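Side-chain contacts in Lmo2184 protein (PDB 5JOQ), which probably binds heme as the substrate-binding lipoprotein of an ABC transporter for iron uptake: residues K145-K148 and D149-S152; A233-V236 and K237-E241; T245-I248 and W249-F252. All coordinates share one frame; numbering follows the deposited sequence.

How the contacts relate
Followed from the N terminus, the chain reaches contact 1, at 145-148 and 149-152, midway along helix 140-161, which packs against helix 123-136. It then runs through most of a mixed sheet before contact 2, at 233-236 and 237-241, the opening turns of helix 233-245, which faces the second subunit. Contact 3, at 245-248 and 249-252, follows at once, on the short helix 247-250, and packs on strand 168-173 and helix 213-219. Each closes a helical turn or two; the three come in series, and none encloses or crosses another. Contacts 2 and 3 have centres about 16 Å apart, while contact 1 lies across the chain's centre, its centre about 36 Å from that of contact 2.

Contact 1. Residues K145-K148 and D149-S152; sequences KLNK and DLTS
Lys145 and Asp149, one helical turn apart, are joined by a salt bridge, and the lysine chain shows how an i to i+4 ion pair is built. Its CB leads to a CG set anti to the backbone N (chi1 171°); bends at chi2 and chi4 then carry the chain forward, across the carboxylate of Asp149. CD comes within 4.1 Å of Asp149 OD2, and CE lies 3.7 Å from the same oxygen. At the tip, Lys145 NZ donates to Asp149 OD2 at 2.7 Å, meeting it on the syn side and 16° out of the carboxylate plane; OD1 is a more distant neighbour. The same two residues are also linked through the backbone, Asp149 N donating to Lys145 O at 3.1 Å, so side chain and main chain span the same turn. Leu150 N makes the next bond of the series, to Leu146 O (3.0 Å).

On another side of the helix, Leu146 CG stands 4.3 Å from Leu150 CD1, and that methyl also approaches Asn147 OD1, at 3.8 Å. Asn147 ND2 donates to Gln127 O, while Thr151 OG1 is hydrogen-bonded to Gln127 NE2. The ion pair thus occupies the exposed side of helix 140-161, whereas Leu146, Asn147 and Leu150 pack on Ile130 of helix 123-136, and both leucines also touch Leu274 in a loop.

Contact 2. Residues A233-V236 and K237-E241; sequences AEVV and KMFDE
Val235 lays its CG1 methyl over one face of the Phe239 ring, four residues further along the helix. The two side chains run side by side and point the same way. Val235 CG1 sits 3.8 Å from the ring centroid and 28° off the normal, a CH-pi contact displaced toward Phe239 CZ, the closest ring atom at 3.4 Å. The valine places this methyl anti to its own nitrogen, while the phenylalanine carries CG beside its backbone N (chi1 -69°), which turns the ring back toward the preceding turn. The carbonyl oxygen of Val235 also stands above the ring plane, offset toward the rim, and accepts from Phe239 N at 3.0 Å. Backbone and side chain therefore both connect these two residues. Met238 completes the apolar patch more distantly, its CE 4.2 Å from the same Val235 methyl.

Polar groups hold a different side of the helix. Lys237, bent at chi2, sends NZ to Asp240 OD2 at 2.8 Å, approaching on the anti side and 31° out of the carboxylate plane; a long salt bridge of 3.8 Å reaches Glu241 OE2. Asp103 of the second subunit also pairs with NZ, and Arg226 takes Asp240 OD1. With three carboxylates around it, this ammonium group would be expected to keep its charge. Val235 also packs on His229 of the second subunit, while Phe239 meets Val175 and Pro176 in its own chain. The whole is a helix with an i to i+4 CH-pi contact and an intrahelical salt-bridge network that extends across a subunit interface; helix 233-245 packs against strand 260-262, with Val236 and Asp240 on Asp262, within a bacterial solute-binding protein of family 8.

Contact 3. Residues T245-I248 and W249-F252; sequences TNDI and WKHF
Two torsions set the aromatic contact within the short, weakly bonded helix 247-250: Ile248 holds CG2 anti to its nitrogen, and Trp249 turns CG beside its own (chi1 -56°), bringing one face of the indole against the methyl. Ile248 CG2 lies 3.9 Å from the centroid of the five-membered ring and only 11° off its normal, a CH-pi contact over one face. Asn246 is the N-cap, its side chain accepting from Ile248 N, although the exact place of OD1 is less sure. Its backbone oxygen takes two donors. Lys250 N reaches Asn246 O at 2.9 Å, nearly along the C=O axis, whereas Trp249 N comes from above the carbonyl plane. The lysine chain, extended beyond CG, runs alongside Asp247 and brings CE within 3.3 Å of Asp247 OD1, while NZ stays 4.2 Å from that oxygen, beyond a salt bridge. Trp249 is stacked with Phe243 and packs on Leu170 and Leu172 of strand 168-173; Phe252 touches Leu170 and also Leu216 of helix 213-219. One water bridges the backbone between Asp247 and His251, donating to Asp247 O and accepting from His251 N, each at 2.8 Å.

Contact 1. Residues K145-K148 and D149-S152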
ATOM      1  N   LYS A 145     -36.083   7.218   8.639  1.00 14.88           N
ATOM      2  CA  LYS A 145     -35.330   7.825   9.728  1.00 16.82           C
ATOM      3  C   LYS A 145     -33.861   8.067   9.333  1.00 17.77           C
ATOM      4  O   LYS A 145     -33.290   9.135   9.590  1.00 17.56           O
ATOM      5  CB  LYS A 145     -35.424   6.901  10.944  1.00 19.80           C
ATOM      6  CG  LYS A 145     -34.508   7.297  12.103  1.00 29.65           C
ATOM      7  CD  LYS A 145     -34.832   8.702  12.607  1.00 40.88           C
ATOM      8  CE  LYS A 145     -34.159   8.997  13.965  1.00 48.78           C
ATOM      9  NZ  LYS A 145     -32.713   8.618  13.967  1.00 47.70           N
ATOM     10  N   LEU A 146     -33.220   7.072   8.739  1.00 15.44           N
ATOM     11  CA  LEU A 146     -31.816   7.253   8.372  1.00 15.50           C
ATOM     12  C   LEU A 146     -31.666   8.382   7.364  1.00 14.70           C
ATOM     13  O   LEU A 146     -30.779   9.244   7.499  1.00 16.25           O
ATOM     14  CB  LEU A 146     -31.247   5.948   7.798  1.00 15.90           C
ATOM     15  CG  LEU A 146     -29.808   5.936   7.259  1.00 17.97           C
ATOM     16  CD1 LEU A 146     -28.837   6.367   8.351  1.00 18.94           C
ATOM     17  CD2 LEU A 146     -29.471   4.498   6.741  1.00 15.88           C
ATOM     18  N   ASN A 147     -32.539   8.413   6.357  1.00 14.51           N
ATOM     19  CA  ASN A 147     -32.456   9.470   5.352  1.00 11.48           C
ATOM     20  C   ASN A 147     -32.760  10.839   5.942  1.00 12.68           C
ATOM     21  O   ASN A 147     -32.177  11.839   5.518  1.00 15.37           O
ATOM     22  CB  ASN A 147     -33.395   9.142   4.185  1.00 10.84           C
ATOM     23  CG  ASN A 147     -32.679   8.319   3.111  1.00 13.70           C
ATOM     24  OD1 ASN A 147     -31.460   8.383   3.018  1.00 12.82           O
ATOM     25  ND2 ASN A 147     -33.428   7.560   2.297  1.00 11.32           N
ATOM     26  N   LYS A 148     -33.698  10.910   6.890  1.00 12.62           N
ATOM     27  CA  LYS A 148     -33.988  12.179   7.564  1.00 14.15           C
ATOM     28  C   LYS A 148     -32.730  12.731   8.230  1.00 15.92           C
ATOM     29  O   LYS A 148     -32.433  13.925   8.143  1.00 16.24           O
ATOM     30  CB  LYS A 148     -35.069  11.958   8.613  1.00 16.36           C
ATOM     31  CG  LYS A 148     -35.551  13.205   9.277  1.00 25.09           C
ATOM     32  CD  LYS A 148     -36.604  12.868  10.329  1.00 34.36           C
ATOM     33  CE  LYS A 148     -36.933  14.087  11.202  1.00 40.17           C
ATOM     34  NZ  LYS A 148     -37.906  13.705  12.266  1.00 46.69           N
ATOM     35  N   ASP A 149     -32.003  11.863   8.938  1.00 17.05           N
ATOM     36  CA  ASP A 149     -30.780  12.265   9.633  1.00 20.42           C
ATOM     37  C   ASP A 149     -29.728  12.759   8.647  1.00 19.15           C
ATOM     38  O   ASP A 149     -29.107  13.801   8.858  1.00 17.96           O
ATOM     39  CB  ASP A 149     -30.229  11.090  10.447  1.00 19.82           C
ATOM     40  CG  ASP A 149     -31.075  10.780  11.687  1.00 34.83           C
ATOM     41  OD1 ASP A 149     -31.914  11.632  12.083  1.00 38.73           O
ATOM     42  OD2 ASP A 149     -30.896   9.680  12.269  1.00 39.28           O
ATOM     43  N   LEU A 150     -29.474  11.979   7.594  1.00 14.03           N
ATOM     44  CA  LEU A 150     -28.533  12.385   6.558  1.00 16.72           C
ATOM     45  C   LEU A 150     -28.909  13.733   5.965  1.00 15.21           C
ATOM     46  O   LEU A 150     -28.065  14.626   5.833  1.00 16.62           O
ATOM     47  CB  LEU A 150     -28.483  11.326   5.449  1.00 15.57           C
ATOM     48  CG  LEU A 150     -27.846   9.981   5.835  1.00 13.93           C
ATOM     49  CD1 LEU A 150     -28.075   8.905   4.718  1.00 14.11           C
ATOM     50  CD2 LEU A 150     -26.364  10.145   6.126  1.00 15.43           C
ATOM     51  N   THR A 151     -30.166  13.875   5.549  1.00 14.44           N
ATOM     52  CA  THR A 151     -30.600  15.116   4.921  1.00 14.10           C
ATOM     53  C   THR A 151     -30.449  16.299   5.862  1.00 17.40           C
ATOM     54  O   THR A 151     -30.106  17.401   5.426  1.00 17.36           O
ATOM     55  CB  THR A 151     -32.049  14.972   4.469  1.00 15.06           C
ATOM     56  OG1 THR A 151     -32.081  14.049   3.373  1.00 17.94           O
ATOM     57  CG2 THR A 151     -32.653  16.339   4.083  1.00 15.87           C
ATOM     58  N   SER A 152     -30.732  16.102   7.150  1.00 14.26           N
ATOM     59  CA  SER A 152     -30.531  17.191   8.102  1.00 18.61           C
ATOM     60  C   SER A 152     -29.067  17.632   8.131  1.00 21.73           C
ATOM     61  O   SER A 152     -28.769  18.836   8.161  1.00 19.21           O
ATOM     62  CB  SER A 152     -31.018  16.762   9.490  1.00 21.70           C
ATOM     63  OG  SER A 152     -30.671  17.730  10.453  1.00 29.48           O
TER

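Contact 2. Residues A233-V236 and K237-E241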
ATOM      1  N   ALA A 233      -1.003   6.384   4.669  1.00 18.82           N
ATOM      2  CA  ALA A 233      -0.764   7.820   4.756  1.00 19.34           C
ATOM      3  C   ALA A 233       0.715   8.137   4.581  1.00 18.76           C
ATOM      4  O   ALA A 233       1.080   9.216   4.090  1.00 18.14           O
ATOM      5  CB  ALA A 233      -1.253   8.327   6.113  1.00 22.00           C
ATOM      6  N   GLU A 234       1.581   7.253   5.076  1.00 17.90           N
ATOM      7  CA  GLU A 234       3.011   7.475   4.940  1.00 20.78           C
ATOM      8  C   GLU A 234       3.407   7.505   3.466  1.00 20.27           C
ATOM      9  O   GLU A 234       4.239   8.317   3.052  1.00 18.68           O
ATOM     10  CB  GLU A 234       3.737   6.397   5.754  1.00 21.80           C
ATOM     11  CG  GLU A 234       5.148   6.547   5.858  1.00 22.36           C
ATOM     12  CD  GLU A 234       5.798   5.529   6.802  1.00 25.80           C
ATOM     13  OE1 GLU A 234       5.162   4.536   7.263  1.00 26.44           O
ATOM     14  OE2 GLU A 234       6.995   5.708   7.053  1.00 27.80           O
ATOM     15  N   VAL A 235       2.764   6.673   2.634  1.00 17.46           N
ATOM     16  CA  VAL A 235       3.018   6.719   1.196  1.00 14.30           C
ATOM     17  C   VAL A 235       2.491   8.021   0.607  1.00 16.64           C
ATOM     18  O   VAL A 235       3.141   8.659  -0.236  1.00 17.39           O
ATOM     19  CB  VAL A 235       2.369   5.508   0.488  1.00 15.91           C
ATOM     20  CG1 VAL A 235       2.436   5.699  -0.995  1.00 14.20           C
ATOM     21  CG2 VAL A 235       3.046   4.187   0.922  1.00 15.32           C
ATOM     22  N   VAL A 236       1.313   8.435   1.029  1.00 15.18           N
ATOM     23  CA  VAL A 236       0.716   9.651   0.514  1.00 12.06           C
ATOM     24  C   VAL A 236       1.603  10.873   0.799  1.00 12.89           C
ATOM     25  O   VAL A 236       1.687  11.762   0.000  1.00 11.90           O
ATOM     26  CB  VAL A 236      -0.714   9.852   1.043  1.00 14.63           C
ATOM     27  CG1 VAL A 236      -1.260  11.214   0.620  1.00 12.11           C
ATOM     28  CG2 VAL A 236      -1.614   8.722   0.565  1.00 11.44           C
ATOM     29  N   LYS A 237       2.249  10.885   1.950  1.00 12.98           N
ATOM     30  CA  LYS A 237       3.139  11.981   2.291  1.00 14.76           C
ATOM     31  C   LYS A 237       4.289  12.049   1.299  1.00 15.84           C
ATOM     32  O   LYS A 237       4.669  13.090   0.867  1.00 14.82           O
ATOM     33  CB  LYS A 237       3.663  11.873   3.715  1.00 14.52           C
ATOM     34  CG  LYS A 237       4.509  13.060   4.134  1.00 17.31           C
ATOM     35  CD  LYS A 237       3.842  14.383   3.823  1.00 20.36           C
ATOM     36  CE  LYS A 237       4.740  15.566   4.146  1.00 24.41           C
ATOM     37  NZ  LYS A 237       4.168  16.893   3.823  1.00 23.71           N
ATOM     38  N   MET A 238       4.812  10.899   0.929  1.00 16.96           N
ATOM     39  CA  MET A 238       5.889  10.801  -0.021  1.00 17.55           C
ATOM     40  C   MET A 238       5.407  11.377  -1.361  1.00 16.62           C
ATOM     41  O   MET A 238       6.115  12.101  -2.024  1.00 13.80           O
ATOM     42  CB  MET A 238       6.266   9.325  -0.134  1.00 22.24           C
ATOM     43  CG  MET A 238       7.374   8.945  -1.073  1.00 25.93           C
ATOM     44  SD  MET A 238       7.977   7.268  -0.774  1.00 16.74           S
ATOM     45  CE  MET A 238       6.552   6.263  -1.104  1.00 16.02           C
ATOM     46  N   PHE A 239       4.173  11.061  -1.733  1.00 12.91           N
ATOM     47  CA  PHE A 239       3.616  11.567  -2.972  1.00 12.30           C
ATOM     48  C   PHE A 239       3.539  13.090  -2.896  1.00 12.19           C
ATOM     49  O   PHE A 239       3.807  13.756  -3.852  1.00 13.77           O
ATOM     50  CB  PHE A 239       2.211  11.034  -3.235  1.00 11.95           C
ATOM     51  CG  PHE A 239       2.133   9.562  -3.556  1.00 18.43           C
ATOM     52  CD1 PHE A 239       3.250   8.802  -3.861  1.00 21.76           C
ATOM     53  CD2 PHE A 239       0.903   8.951  -3.582  1.00 16.97           C
ATOM     54  CE1 PHE A 239       3.114   7.460  -4.150  1.00 21.31           C
ATOM     55  CE2 PHE A 239       0.766   7.622  -3.874  1.00 18.36           C
ATOM     56  CZ  PHE A 239       1.873   6.877  -4.166  1.00 19.86           C
ATOM     57  N   ASP A 240       3.167  13.603  -1.730  1.00 12.79           N
ATOM     58  CA  ASP A 240       3.056  15.054  -1.517  1.00 14.72           C
ATOM     59  C   ASP A 240       4.381  15.731  -1.816  1.00 15.89           C
ATOM     60  O   ASP A 240       4.428  16.778  -2.484  1.00 14.61           O
ATOM     61  CB  ASP A 240       2.604  15.355  -0.079  1.00 11.99           C
ATOM     62  CG  ASP A 240       2.657  16.868   0.253  1.00 16.89           C
ATOM     63  OD1 ASP A 240       1.930  17.641  -0.396  1.00 14.04           O
ATOM     64  OD2 ASP A 240       3.482  17.256   1.114  1.00 20.99           O
ATOM     65  N   GLU A 241       5.486  15.169  -1.296  1.00 13.19           N
ATOM     66  CA  GLU A 241       6.793  15.737  -1.617  1.00 14.72           C
ATOM     67  C   GLU A 241       7.077  15.682  -3.119  1.00 13.80           C
ATOM     68  O   GLU A 241       7.716  16.582  -3.665  1.00 17.43           O
ATOM     69  CB  GLU A 241       7.923  15.002  -0.877  1.00 17.66           C
ATOM     70  CG  GLU A 241       7.823  15.015   0.614  1.00 17.10           C
ATOM     71  CD  GLU A 241       8.056  16.381   1.253  1.00 22.33           C
ATOM     72  OE1 GLU A 241       8.618  17.320   0.639  1.00 18.39           O
ATOM     73  OE2 GLU A 241       7.686  16.486   2.426  1.00 24.13           O
TER

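Contact 3. Residues T245-I248 and W249-F252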
ATOM      1  N   THR A 245       7.809  18.997  -6.417  1.00 15.16           N
ATOM      2  CA  THR A 245       9.020  19.103  -7.252  1.00 17.19           C
ATOM      3  C   THR A 245       8.742  18.922  -8.733  1.00 21.95           C
ATOM      4  O   THR A 245       9.659  19.072  -9.548  1.00 24.60           O
ATOM      5  CB  THR A 245      10.046  18.037  -6.870  1.00 23.54           C
ATOM      6  OG1 THR A 245       9.568  16.760  -7.364  1.00 27.13           O
ATOM      7  CG2 THR A 245      10.225  17.998  -5.363  1.00 28.19           C
ATOM      8  N   ASN A 246       7.518  18.569  -9.088  1.00 18.98           N
ATOM      9  CA  ASN A 246       7.182  18.121 -10.428  1.00 21.32           C
ATOM     10  C   ASN A 246       6.836  19.323 -11.302  1.00 21.63           C
ATOM     11  O   ASN A 246       5.853  20.018 -11.029  1.00 21.48           O
ATOM     12  CB  ASN A 246       5.995  17.161 -10.323  1.00 22.30           C
ATOM     13  CG  ASN A 246       5.732  16.416 -11.602  1.00 26.99           C
ATOM     14  OD1 ASN A 246       5.989  16.926 -12.710  1.00 23.40           O
ATOM     15  ND2 ASN A 246       5.192  15.195 -11.465  1.00 25.56           N
ATOM     16  N   ASP A 247       7.605  19.548 -12.373  1.00 19.83           N
ATOM     17  CA  ASP A 247       7.272  20.650 -13.287  1.00 18.69           C
ATOM     18  C   ASP A 247       5.811  20.622 -13.708  1.00 20.18           C
ATOM     19  O   ASP A 247       5.219  21.672 -13.977  1.00 19.41           O
ATOM     20  CB  ASP A 247       8.143  20.590 -14.531  1.00 20.40           C
ATOM     21  CG  ASP A 247       9.573  21.060 -14.249  1.00 27.58           C
ATOM     22  OD1 ASP A 247       9.760  21.920 -13.366  1.00 32.67           O
ATOM     23  OD2 ASP A 247      10.472  20.581 -14.910  1.00 30.50           O
ATOM     24  N   ILE A 248       5.251  19.433 -13.779  1.00 16.88           N
ATOM     25  CA  ILE A 248       3.888  19.270 -14.209  1.00 17.95           C
ATOM     26  C   ILE A 248       2.889  20.017 -13.323  1.00 16.30           C
ATOM     27  O   ILE A 248       1.930  20.505 -13.829  1.00 20.68           O
ATOM     28  CB  ILE A 248       3.496  17.771 -14.233  1.00 22.29           C
ATOM     29  CG1 ILE A 248       4.436  16.976 -15.140  1.00 32.69           C
ATOM     30  CG2 ILE A 248       2.068  17.573 -14.685  1.00 21.92           C
ATOM     31  CD1 ILE A 248       4.402  17.461 -16.555  1.00 39.48           C
ATOM     32  N   TRP A 249       3.095  20.053 -12.014  1.00 13.94           N
ATOM     33  CA  TRP A 249       2.166  20.692 -11.086  1.00 15.20           C
ATOM     34  C   TRP A 249       2.652  21.893 -10.272  1.00 15.68           C
ATOM     35  O   TRP A 249       1.852  22.689  -9.795  1.00 17.50           O
ATOM     36  CB  TRP A 249       1.711  19.641 -10.060  1.00 15.84           C
ATOM     37  CG  TRP A 249       1.105  18.397 -10.620  1.00 15.26           C
ATOM     38  CD1 TRP A 249       1.683  17.187 -10.710  1.00 16.66           C
ATOM     39  CD2 TRP A 249      -0.203  18.258 -11.165  1.00 16.30           C
ATOM     40  NE1 TRP A 249       0.833  16.292 -11.273  1.00 17.90           N
ATOM     41  CE2 TRP A 249      -0.338  16.926 -11.572  1.00 18.19           C
ATOM     42  CE3 TRP A 249      -1.263  19.133 -11.367  1.00 15.50           C
ATOM     43  CZ2 TRP A 249      -1.487  16.449 -12.159  1.00 19.06           C
ATOM     44  CZ3 TRP A 249      -2.398  18.663 -11.946  1.00 15.35           C
ATOM     45  CH2 TRP A 249      -2.512  17.326 -12.331  1.00 17.28           C
ATOM     46  N   LYS A 250       3.961  22.000 -10.114  1.00 12.99           N
ATOM     47  CA  LYS A 250       4.560  23.002  -9.256  1.00 14.77           C
ATOM     48  C   LYS A 250       4.334  24.452  -9.598  1.00 14.28           C
ATOM     49  O   LYS A 250       4.493  25.294  -8.772  1.00 14.92           O
ATOM     50  CB  LYS A 250       6.017  22.716  -8.933  1.00 17.78           C
ATOM     51  CG  LYS A 250       7.017  23.099  -9.986  1.00 20.47           C
ATOM     52  CD  LYS A 250       8.399  22.922  -9.399  1.00 23.86           C
ATOM     53  CE  LYS A 250       9.489  23.300 -10.356  1.00 33.04           C
ATOM     54  NZ  LYS A 250      10.761  23.446  -9.608  1.00 37.06           N
ATOM     55  N   HIS A 251       3.997  24.740 -10.828  1.00 14.47           N
ATOM     56  CA  HIS A 251       3.714  26.138 -11.157  1.00 15.96           C
ATOM     57  C   HIS A 251       2.227  26.490 -11.026  1.00 19.20           C
ATOM     58  O   HIS A 251       1.856  27.645 -11.270  1.00 17.16           O
ATOM     59  CB  HIS A 251       4.251  26.463 -12.544  1.00 17.25           C
ATOM     60  CG  HIS A 251       5.703  26.082 -12.705  1.00 19.11           C
ATOM     61  ND1 HIS A 251       6.732  26.887 -12.264  1.00 19.42           N
ATOM     62  CD2 HIS A 251       6.285  24.965 -13.202  1.00 19.55           C
ATOM     63  CE1 HIS A 251       7.886  26.291 -12.493  1.00 19.47           C
ATOM     64  NE2 HIS A 251       7.642  25.122 -13.065  1.00 20.46           N
ATOM     65  N   PHE A 252       1.383  25.553 -10.584  1.00 18.14           N
ATOM     66  CA  PHE A 252       0.016  25.922 -10.186  1.00 14.60           C
ATOM     67  C   PHE A 252       0.047  26.879  -8.998  1.00 17.87           C
ATOM     68  O   PHE A 252       0.749  26.636  -8.015  1.00 16.73           O
ATOM     69  CB  PHE A 252      -0.786  24.700  -9.767  1.00 12.10           C
ATOM     70  CG  PHE A 252      -1.311  23.867 -10.916  1.00 14.64           C
ATOM     71  CD1 PHE A 252      -0.436  23.276 -11.819  1.00 12.16           C
ATOM     72  CD2 PHE A 252      -2.682  23.636 -11.038  1.00 12.77           C
ATOM     73  CE1 PHE A 252      -0.921  22.477 -12.873  1.00 13.96           C
ATOM     74  CE2 PHE A 252      -3.195  22.835 -12.081  1.00 13.75           C
ATOM     75  CZ  PHE A 252      -2.319  22.252 -12.994  1.00 13.08           C
TER
HETATM   76  O   HOH W   1      11.511  20.449 -10.220  1.00 29.43           O
HETATM   77  O   HOH W   2       3.107  23.331 -13.097  1.00 15.24           O